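Long-range contacts in SYE1 (Shewanella oneidensis, PDB 4AWT), which binds FMN and probably acts, like other Old Yellow Enzyme relatives, as an NAD(P)H-dependent oxidoreductase on carbon-carbon double bonds: residues 125-131 against 143-148; 63-69 against 112-116; 339-345 against 360-364. The protein carries 1 engineered substitution. The contacts are given in a common frame with arbitrary orientation. Where two conformers were deposited one is given. Numbering follows the deposited sequence.

Contact 1: residues 125-131 against 143-148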
loop_
_atom_site.group_PDB
_atom_site.type_symbol
_atom_site.label_atom_id
_atom_site.label_comp_id
_atom_site.label_asym_id
_atom_site.label_seq_id
_atom_site.Cartn_x
_atom_site.Cartn_y
_atom_site.Cartn_z
ATOM N N LYS A 125 -9.357 19.321 -6.072
ATOM C CA LYS A 125 -8.000 18.962 -6.480
ATOM C C LYS A 125 -7.113 18.766 -5.273
ATOM O O LYS A 125 -7.175 19.493 -4.281
ATOM C CB LYS A 125 -7.472 20.114 -7.320
ATOM C CG LYS A 125 -6.097 19.874 -7.882
ATOM C CD LYS A 125 -5.574 21.103 -8.586
ATOM C CE LYS A 125 -4.157 20.909 -9.060
ATOM N NZ LYS A 125 -3.754 22.049 -9.934
ATOM N N ALA A 126 -6.237 17.738 -5.358
ATOM C CA ALA A 126 -5.197 17.606 -4.320
ATOM C C ALA A 126 -4.205 18.747 -4.481
ATOM O O ALA A 126 -3.603 18.897 -5.558
ATOM C CB ALA A 126 -4.495 16.294 -4.450
ATOM N N GLU A 127 -3.990 19.530 -3.428
ATOM C CA GLU A 127 -3.149 20.701 -3.532
ATOM C C GLU A 127 -1.691 20.359 -3.332
ATOM O O GLU A 127 -1.333 19.582 -2.466
ATOM C CB GLU A 127 -3.663 21.751 -2.521
ATOM C CG GLU A 127 -5.045 22.290 -2.833
ATOM C CD GLU A 127 -5.302 23.017 -4.120
ATOM O OE1 GLU A 127 -4.318 23.381 -4.818
ATOM O OE2 GLU A 127 -6.475 23.280 -4.501
ATOM N N ASN A 128 -0.848 20.929 -4.142
ATOM C CA ASN A 128 0.607 20.765 -4.022
ATOM C C ASN A 128 1.032 19.326 -4.151
ATOM O O ASN A 128 1.901 18.835 -3.363
ATOM C CB ASN A 128 1.127 21.410 -2.741
ATOM C CG ASN A 128 0.867 22.888 -2.661
ATOM O OD1 ASN A 128 1.254 23.618 -3.577
ATOM N ND2 ASN A 128 0.200 23.272 -1.554
ATOM N N VAL A 129 0.447 18.642 -5.156
ATOM C CA VAL A 129 0.741 17.244 -5.427
ATOM C C VAL A 129 1.081 17.078 -6.876
ATOM O O VAL A 129 0.410 17.610 -7.751
ATOM C CB VAL A 129 -0.456 16.357 -5.047
ATOM C CG1 VAL A 129 -0.183 14.888 -5.334
ATOM C CG2 VAL A 129 -0.793 16.537 -3.540
ATOM N N LYS A 130 2.109 16.245 -7.114
ATOM C CA LYS A 130 2.497 15.855 -8.470
ATOM C C LYS A 130 2.477 14.306 -8.555
ATOM O O LYS A 130 2.742 13.604 -7.582
ATOM C CB LYS A 130 3.858 16.382 -8.846
ATOM C CG LYS A 130 3.893 17.914 -8.875
ATOM C CD LYS A 130 5.198 18.498 -9.397
ATOM C CE LYS A 130 5.148 20.036 -9.324
ATOM N NZ LYS A 130 6.474 20.620 -9.704
ATOM N N VAL A 131 2.216 13.854 -9.745
ATOM C CA VAL A 131 2.430 12.476 -10.164
ATOM C C VAL A 131 3.436 12.488 -11.316
ATOM O O VAL A 131 4.047 13.510 -11.592
ATOM C CB VAL A 131 1.133 11.735 -10.502
ATOM C CG1 VAL A 131 0.232 11.692 -9.267
ATOM C CG2 VAL A 131 0.432 12.349 -11.670
ATOM N N VAL A 143 4.222 15.898 -13.250
ATOM C CA VAL A 143 3.147 16.747 -13.661
ATOM C C VAL A 143 2.220 17.015 -12.484
ATOM O O VAL A 143 2.100 16.193 -11.603
ATOM C CB VAL A 143 2.283 16.166 -14.815
ATOM C CG1 VAL A 143 3.083 16.028 -16.093
ATOM C CG2 VAL A 143 1.711 14.817 -14.407
ATOM N N ASP A 144 1.534 18.159 -12.514
ATOM C CA ASP A 144 0.502 18.468 -11.557
ATOM C C ASP A 144 -0.682 17.537 -11.732
ATOM O O ASP A 144 -1.044 17.158 -12.870
ATOM C CB ASP A 144 0.008 19.892 -11.775
ATOM C CG ASP A 144 1.011 20.924 -11.333
ATOM O OD1 ASP A 144 2.015 20.591 -10.713
ATOM O OD2 ASP A 144 0.737 22.118 -11.581
ATOM N N VAL A 145 -1.334 17.144 -10.659
ATOM C CA VAL A 145 -2.549 16.387 -10.747
ATOM C C VAL A 145 -3.657 17.238 -11.342
ATOM O O VAL A 145 -3.596 18.466 -11.328
ATOM C CB VAL A 145 -2.954 15.854 -9.359
ATOM C CG1 VAL A 145 -1.958 14.815 -8.891
ATOM C CG2 VAL A 145 -3.113 16.966 -8.327
ATOM N N ALA A 146 -4.699 16.557 -11.806
ATOM C CA ALA A 146 -5.874 17.155 -12.387
ATOM C C ALA A 146 -7.012 17.315 -11.406
ATOM O O ALA A 146 -7.072 16.677 -10.372
ATOM C CB ALA A 146 -6.322 16.386 -13.600
ATOM N N VAL A 147 -7.988 18.175 -11.729
ATOM C CA VAL A 147 -9.168 18.338 -10.938
ATOM C C VAL A 147 -10.122 17.182 -11.142
ATOM O O VAL A 147 -10.464 16.913 -12.296
ATOM C CB VAL A 147 -9.895 19.680 -11.277
ATOM C CG1 VAL A 147 -11.179 19.787 -10.506
ATOM C CG2 VAL A 147 -9.035 20.906 -10.991
ATOM N N PRO A 148 -10.561 16.498 -10.100
ATOM C CA PRO A 148 -11.395 15.331 -10.304
ATOM C C PRO A 148 -12.878 15.690 -10.460
ATOM O O PRO A 148 -13.295 16.798 -10.115
ATOM C CB PRO A 148 -11.199 14.548 -9.011
ATOM C CG PRO A 148 -11.055 15.633 -7.975
ATOM C CD PRO A 148 -10.230 16.699 -8.683
HETATM O O HOH W 1 -6.345 16.094 -7.774
HETATM O O HOH W 2 1.614 20.568 -7.960
#
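The two segments form the open end of a two-stranded antiparallel beta hairpin (strands 130-133 and 141-144) and the loops that splay from it. V131 and V143 are a hydrogen-bonded pair, V131 N to V143 O at 3.0 Å and V143 N to V131 O at 2.9 Å. Next comes the non-hydrogen-bonded pair K130 and D144, CA atoms 4.5 Å apart, where K130 CA also gives a CA-H...O contact to V143 O (3.2 Å). Pairing then fades: V145 N reaches V129 O only weakly, at 3.4 Å, and farther out a water bridges A126 N (2.9 Å) and A146 O (2.8 Å). V145 points toward 125-131. V145 CG1 lies 4.0 Å from V129 CG1 and 3.8 Å from V131 CG1, and V145 CG2 4.2 Å from A126 CB. V131 CG2 and V143 CG2 meet at 3.9 Å on one face of the hairpin. At the exposed side, extended K125 lays its CE 3.4 Å from V145 O, while K130 NZ stays 4.6 Å from D144 OD1, too far for a salt bridge. The hairpin follows barrel strand 96-102 and precedes helix 153-172, an excursion from the TIM barrel of this family. The loop after strand 96-102 backs it: A126 rests on R106, V131 on V107 and V143 on H109, and A146 shares a backbone hydrogen bond with T108.

Contact 2: residues 63-69 against 112-116. With BOG (octyl beta-D-glucopyranoside), chain D.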
loop_
_atom_site.group_PDB
_atom_site.type_symbol
_atom_site.label_atom_id
_atom_site.label_comp_id
_atom_site.label_asym_id
_atom_site.label_seq_id
_atom_site.Cartn_x
_atom_site.Cartn_y
_atom_site.Cartn_z
ATOM N N PRO A 63 -8.197 0.460 -15.379
ATOM C CA PRO A 63 -7.462 1.489 -16.103
ATOM C C PRO A 63 -7.507 2.865 -15.483
ATOM O O PRO A 63 -6.563 3.643 -15.639
ATOM C CB PRO A 63 -8.126 1.465 -17.496
ATOM C CG PRO A 63 -8.617 0.057 -17.637
ATOM C CD PRO A 63 -9.076 -0.329 -16.253
ATOM N N THR A 64 -8.620 3.225 -14.827
ATOM C CA THR A 64 -8.789 4.562 -14.290
ATOM C C THR A 64 -8.404 4.689 -12.817
ATOM O O THR A 64 -8.540 5.731 -12.228
ATOM C CB THR A 64 -10.224 5.095 -14.506
ATOM O OG1 THR A 64 -11.158 4.214 -13.934
ATOM C CG2 THR A 64 -10.526 5.240 -15.994
ATOM N N ALA A 65 -7.808 3.594 -12.296
ATOM C CA ALA A 65 -7.330 3.523 -10.928
ATOM C C ALA A 65 -5.819 3.880 -10.800
ATOM O O ALA A 65 -5.316 3.948 -9.685
ATOM C CB ALA A 65 -7.564 2.160 -10.389
ATOM N N LYS A 66 -5.145 4.054 -11.918
ATOM C CA LYS A 66 -3.702 4.271 -12.025
ATOM C C LYS A 66 -3.330 5.721 -11.810
ATOM O O LYS A 66 -4.011 6.620 -12.348
ATOM C CB LYS A 66 -3.280 3.828 -13.414
ATOM C CG LYS A 66 -1.821 3.914 -13.752
ATOM C CD LYS A 66 -1.571 3.438 -15.187
ATOM C CE LYS A 66 -0.199 3.690 -15.727
ATOM N NZ LYS A 66 -0.133 3.174 -17.119
ATOM N N GLY A 67 -2.244 5.956 -11.060
ATOM C CA GLY A 67 -1.739 7.272 -10.780
ATOM C C GLY A 67 -0.426 7.666 -11.389
ATOM O O GLY A 67 -0.132 8.852 -11.482
ATOM N N TYR A 68 0.394 6.665 -11.736
ATOM C CA TYR A 68 1.784 6.854 -12.077
ATOM C C TYR A 68 2.113 5.999 -13.264
ATOM O O TYR A 68 1.620 4.881 -13.395
ATOM C CB TYR A 68 2.706 6.504 -10.880
ATOM C CG TYR A 68 2.343 7.285 -9.645
ATOM C CD1 TYR A 68 1.342 6.803 -8.788
ATOM C CD2 TYR A 68 2.954 8.478 -9.322
ATOM C CE1 TYR A 68 0.941 7.513 -7.680
ATOM C CE2 TYR A 68 2.586 9.179 -8.185
ATOM C CZ TYR A 68 1.556 8.706 -7.377
ATOM O OH TYR A 68 1.135 9.359 -6.263
ATOM N N ALA A 69 3.038 6.486 -14.110
ATOM C CA ALA A 69 3.415 5.714 -15.273
ATOM C C ALA A 69 3.990 4.358 -14.855
ATOM O O ALA A 69 4.731 4.223 -13.895
ATOM C CB ALA A 69 4.458 6.455 -16.086
ATOM N N ASN A 112 -2.388 9.138 -17.521
ATOM C CA ASN A 112 -2.252 7.816 -16.942
ATOM C C ASN A 112 -3.509 7.014 -16.922
ATOM O O ASN A 112 -3.465 5.845 -16.572
ATOM C CB ASN A 112 -1.708 7.973 -15.509
ATOM C CG ASN A 112 -0.290 8.422 -15.447
ATOM O OD1 ASN A 112 0.485 8.137 -16.367
ATOM N ND2 ASN A 112 0.121 9.074 -14.381
ATOM N N ILE A 113 -4.647 7.626 -17.284
ATOM C CA ILE A 113 -5.935 6.988 -17.199
ATOM C C ILE A 113 -6.730 7.171 -18.496
ATOM O O ILE A 113 -7.916 7.423 -18.528
ATOM C CB ILE A 113 -6.731 7.422 -15.963
ATOM C CG1 ILE A 113 -6.977 8.931 -15.887
ATOM C CG2 ILE A 113 -6.020 6.939 -14.679
ATOM C CD1 ILE A 113 -7.976 9.323 -14.833
ATOM N N ASP A 114 -6.016 6.970 -19.592
ATOM C CA ASP A 114 -6.678 6.878 -20.929
ATOM C C ASP A 114 -7.383 8.174 -21.260
ATOM O O ASP A 114 -8.379 8.171 -22.007
ATOM C CB ASP A 114 -7.639 5.659 -20.987
ATOM C CG ASP A 114 -7.039 4.285 -20.841
ATOM O OD1 ASP A 114 -5.860 4.127 -21.274
ATOM O OD2 ASP A 114 -7.714 3.332 -20.339
ATOM N N GLY A 115 -6.886 9.293 -20.766
ATOM C CA GLY A 115 -7.454 10.609 -21.068
ATOM C C GLY A 115 -8.666 10.966 -20.212
ATOM O O GLY A 115 -9.223 12.051 -20.405
ATOM N N GLN A 116 -9.073 10.090 -19.343
ATOM C CA GLN A 116 -10.246 10.315 -18.510
ATOM C C GLN A 116 -9.948 11.345 -17.454
ATOM O O GLN A 116 -8.828 11.523 -17.016
ATOM C CB GLN A 116 -10.675 9.042 -17.818
ATOM C CG GLN A 116 -11.469 8.061 -18.684
ATOM C CD GLN A 116 -12.780 8.640 -19.087
ATOM O OE1 GLN A 116 -13.684 8.942 -18.287
ATOM N NE2 GLN A 116 -12.927 8.906 -20.390
HETATM C C1 BOG D . 5.214 8.597 -4.957
HETATM O O1 BOG D . 6.467 9.188 -5.163
HETATM C C2 BOG D . 5.177 7.169 -5.402
HETATM O O2 BOG D . 5.353 7.052 -6.797
HETATM C C3 BOG D . 3.840 6.485 -5.075
HETATM O O3 BOG D . 3.930 5.104 -5.293
HETATM C C4 BOG D . 3.575 6.671 -3.575
HETATM O O4 BOG D . 2.333 6.130 -3.274
HETATM C C5 BOG D . 3.663 8.133 -3.152
HETATM O O5 BOG D . 4.956 8.575 -3.513
HETATM C C6 BOG D . 3.446 8.309 -1.670
HETATM O O6 BOG D . 3.464 9.708 -1.445
HETATM C "C1'" BOG D . 6.443 10.588 -5.313
HETATM C "C2'" BOG D . 7.773 11.220 -5.714
HETATM C "C3'" BOG D . 8.947 10.738 -4.916
HETATM C "C4'" BOG D . 10.261 11.510 -4.908
HETATM C "C5'" BOG D . 11.352 10.575 -5.438
HETATM C "C6'" BOG D . 11.841 11.043 -6.810
HETATM C "C7'" BOG D . 12.915 10.077 -7.343
HETATM C "C8'" BOG D . 13.723 10.872 -8.363
HETATM O O HOH W 3 -4.397 2.713 -17.192
HETATM O O HOH W 4 -2.340 3.931 -18.754
#
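Two loops of the TIM barrel meet here, one after strand 53-60 and the other after strand 96-102, the latter containing a type I' turn from I113 to Q116 closed by Q116 N to I113 O (3.0 Å). I113, with chi1 p, directs CG2 at the facing backbone: 3.1 Å from K66 O, 3.5 Å from P63 O and 3.7 Å from T64 CA. K66 is t at all four chi angles, so its aliphatic part passes N112 (K66 CD to N112 O, 3.4 Å) before NZ makes a salt bridge with D35. Y68, chi1 m, turns away from 112-116; its OH hydrogen-bonds Y186, and the O2 of a bound octyl glucoside lies over one face of the Y68 ring, 3.8 Å from Y68 CE2. N112, also m at chi1, points toward 63-69: its ND2 hydrogen-bonds F132 O of the hairpin strand 130-133 and, weakly, G67 O at 2.9 Å. One water accepts from K66 NZ (2.8 Å) and donates to N112 O (3.1 Å).

Contact 3: residues 339-345 against 360-364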
loop_
_atom_site.group_PDB
_atom_site.type_symbol
_atom_site.label_atom_id
_atom_site.label_comp_id
_atom_site.label_asym_id
_atom_site.label_seq_id
_atom_site.Cartn_x
_atom_site.Cartn_y
_atom_site.Cartn_z
ATOM N N TYR A 339 24.913 -5.018 10.460
ATOM C CA TYR A 339 25.726 -4.694 9.310
ATOM C C TYR A 339 25.247 -3.355 8.748
ATOM O O TYR A 339 24.066 -3.056 8.768
ATOM C CB TYR A 339 25.570 -5.746 8.220
ATOM C CG TYR A 339 26.025 -7.127 8.539
ATOM C CD1 TYR A 339 27.130 -7.352 9.363
ATOM C CD2 TYR A 339 25.377 -8.225 7.977
ATOM C CE1 TYR A 339 27.537 -8.685 9.607
ATOM C CE2 TYR A 339 25.777 -9.509 8.219
ATOM C CZ TYR A 339 26.832 -9.731 9.025
ATOM O OH TYR A 339 27.293 -11.007 9.312
ATOM N N PRO A 340 26.175 -2.558 8.199
ATOM C CA PRO A 340 25.754 -1.265 7.658
ATOM C C PRO A 340 24.814 -1.455 6.478
ATOM O O PRO A 340 24.947 -2.352 5.673
ATOM C CB PRO A 340 27.091 -0.641 7.220
ATOM C CG PRO A 340 27.987 -1.832 6.944
ATOM C CD PRO A 340 27.610 -2.805 8.044
ATOM N N LEU A 341 23.877 -0.508 6.402
ATOM C CA LEU A 341 22.885 -0.490 5.346
ATOM C C LEU A 341 23.371 0.334 4.172
ATOM O O LEU A 341 23.807 1.489 4.332
ATOM C CB LEU A 341 21.558 0.089 5.837
ATOM C CG LEU A 341 20.962 -0.600 7.050
ATOM C CD1 LEU A 341 19.520 -0.084 7.253
ATOM C CD2 LEU A 341 20.969 -2.101 6.963
ATOM N N ALA A 342 23.249 -0.197 2.976
ATOM C CA ALA A 342 23.398 0.610 1.784
ATOM C C ALA A 342 22.271 1.615 1.722
ATOM O O ALA A 342 21.191 1.396 2.278
ATOM C CB ALA A 342 23.399 -0.265 0.561
ATOM N N GLU A 343 22.479 2.718 1.013
ATOM C CA GLU A 343 21.424 3.677 0.756
ATOM C C GLU A 343 21.005 3.631 -0.705
ATOM O O GLU A 343 21.800 3.356 -1.611
ATOM C CB GLU A 343 21.779 5.124 1.130
ATOM C CG GLU A 343 21.960 5.360 2.631
ATOM C CD GLU A 343 22.112 6.831 2.970
ATOM O OE1 GLU A 343 23.207 7.402 2.991
ATOM O OE2 GLU A 343 21.041 7.431 3.223
ATOM N N HIS A 344 19.712 3.902 -0.917
ATOM C CA HIS A 344 19.148 3.843 -2.238
ATOM C C HIS A 344 19.459 5.100 -3.047
ATOM O O HIS A 344 19.698 6.194 -2.493
ATOM C CB HIS A 344 17.626 3.646 -2.197
ATOM C CG HIS A 344 16.854 4.859 -1.806
ATOM N ND1 HIS A 344 16.625 5.231 -0.519
ATOM C CD2 HIS A 344 16.283 5.819 -2.595
ATOM C CE1 HIS A 344 15.948 6.368 -0.533
ATOM N NE2 HIS A 344 15.710 6.756 -1.782
ATOM N N VAL A 345 19.358 4.945 -4.362
ATOM C CA VAL A 345 19.547 6.016 -5.342
ATOM C C VAL A 345 18.184 6.560 -5.775
ATOM O O VAL A 345 17.434 5.834 -6.463
ATOM C CB VAL A 345 20.316 5.510 -6.539
ATOM C CG1 VAL A 345 20.481 6.611 -7.558
ATOM C CG2 VAL A 345 21.709 5.023 -6.081
ATOM N N TYR A 360 21.365 -4.144 -6.377
ATOM C CA TYR A 360 21.877 -3.860 -5.066
ATOM C C TYR A 360 22.388 -5.160 -4.462
ATOM O O TYR A 360 21.591 -6.103 -4.333
ATOM C CB TYR A 360 20.852 -3.236 -4.170
ATOM C CG TYR A 360 20.423 -1.836 -4.480
ATOM C CD1 TYR A 360 21.156 -0.743 -4.032
ATOM C CD2 TYR A 360 19.263 -1.572 -5.197
ATOM C CE1 TYR A 360 20.737 0.557 -4.254
ATOM C CE2 TYR A 360 18.853 -0.284 -5.452
ATOM C CZ TYR A 360 19.586 0.774 -4.974
ATOM O OH TYR A 360 19.181 2.083 -5.157
ATOM N N PRO A 361 23.652 -5.281 -4.115
ATOM C CA PRO A 361 24.146 -6.583 -3.603
ATOM C C PRO A 361 23.733 -6.895 -2.197
ATOM O O PRO A 361 23.389 -6.018 -1.389
ATOM C CB PRO A 361 25.654 -6.448 -3.701
ATOM C CG PRO A 361 25.896 -5.075 -3.704
ATOM C CD PRO A 361 24.729 -4.301 -4.264
ATOM N N THR A 362 23.802 -8.182 -1.883
ATOM C CA THR A 362 23.805 -8.577 -0.494
ATOM C C THR A 362 25.095 -8.152 0.178
ATOM O O THR A 362 26.099 -7.842 -0.460
ATOM C CB THR A 362 23.595 -10.096 -0.362
ATOM O OG1 THR A 362 24.657 -10.750 -1.051
ATOM C CG2 THR A 362 22.253 -10.523 -0.963
ATOM N N TYR A 363 25.050 -8.124 1.510
ATOM C CA TYR A 363 26.187 -7.630 2.285
ATOM C C TYR A 363 27.368 -8.577 2.143
ATOM O O TYR A 363 27.240 -9.801 2.262
ATOM C CB TYR A 363 25.779 -7.553 3.763
ATOM C CG TYR A 363 26.923 -7.033 4.621
ATOM C CD1 TYR A 363 27.325 -5.707 4.519
ATOM C CD2 TYR A 363 27.625 -7.862 5.471
ATOM C CE1 TYR A 363 28.364 -5.228 5.255
ATOM C CE2 TYR A 363 28.683 -7.392 6.223
ATOM C CZ TYR A 363 29.043 -6.069 6.109
ATOM O OH TYR A 363 30.073 -5.578 6.854
ATOM N N GLN A 364 28.534 -7.996 1.949
ATOM C CA GLN A 364 29.780 -8.791 1.937
ATOM C C GLN A 364 30.820 -7.987 2.687
ATOM O O GLN A 364 31.152 -6.864 2.254
ATOM C CB GLN A 364 30.215 -9.044 0.472
ATOM C CG GLN A 364 31.525 -9.691 0.408
ATOM C CD GLN A 364 31.702 -11.030 1.047
ATOM O OE1 GLN A 364 31.071 -11.946 0.509
ATOM N NE2 GLN A 364 32.566 -11.051 2.073
HETATM O O HOH W 5 17.068 2.553 -6.634
#
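This is a surface contact between two irregular, extended pieces of the C-terminal tail, both beyond helix 331-337, running nearly antiparallel (168° between their end-to-end directions) and touching mainly through tyrosines near their ends. No backbone-to-backbone hydrogen bond joins them; the closest CA atoms, of Y339 and Y363, are 7.6 Å apart. At one end the rings of Y339 and Y363 form an offset stack, centroids 4.2 Å apart and planes at 16°, with Y339 CD2 3.4 Å from Y363 CD2. The offset sets Y339 CB almost exactly over the Y363 ring, 3.8 Å from its centroid and 2° off the normal, a CH-pi contact. P340 CD adds an apolar contact at 3.8 Å from Y363 CE1, and Y339 also stacks with H337. The fold is a TIM barrel, and this tail follows its eighth strand, 318-320, and the helices 323-327 and 331-337, on which it lies: Y339 and Y363 touch R334, and H344 and Y360 touch A327. At the other end Y360 points across the gap so that its OH accepts a hydrogen bond from V345 N (3.0 Å, 164°) and sits 3.4 Å from H344 CA. A water hydrogen-bonded to Y360 OH (2.6 Å) donates weakly to V345 O (3.3 Å). The H344 imidazole leads away from 360-364 and touches R323, an FMN-binding residue; the H344 side chain is about 6 Å from FMN.

How the contacts relate
Contacts 1 and 2 adjoin, with centres 13 Å apart, and touch through V131 of contact 1: V131 CB lies 3.3 Å from G67 O, and V131 CG1 3.6 Å from Y68 CE2. The hairpin of contact 1 thereby packs on the loop of contact 2 that approaches the cofactor; the side chain of Y68 is about 7 Å from FMN and that of V131 about 11 Å. Octyl glucoside lies near both, about 7 Å from the K130 side chain. Contact 3 stands apart, its centre 34 Å from each of the others and its nearest atoms about 16 Å from contact 1 and 15 Å from contact 2, yet H344 also brings it within about 6 Å of FMN.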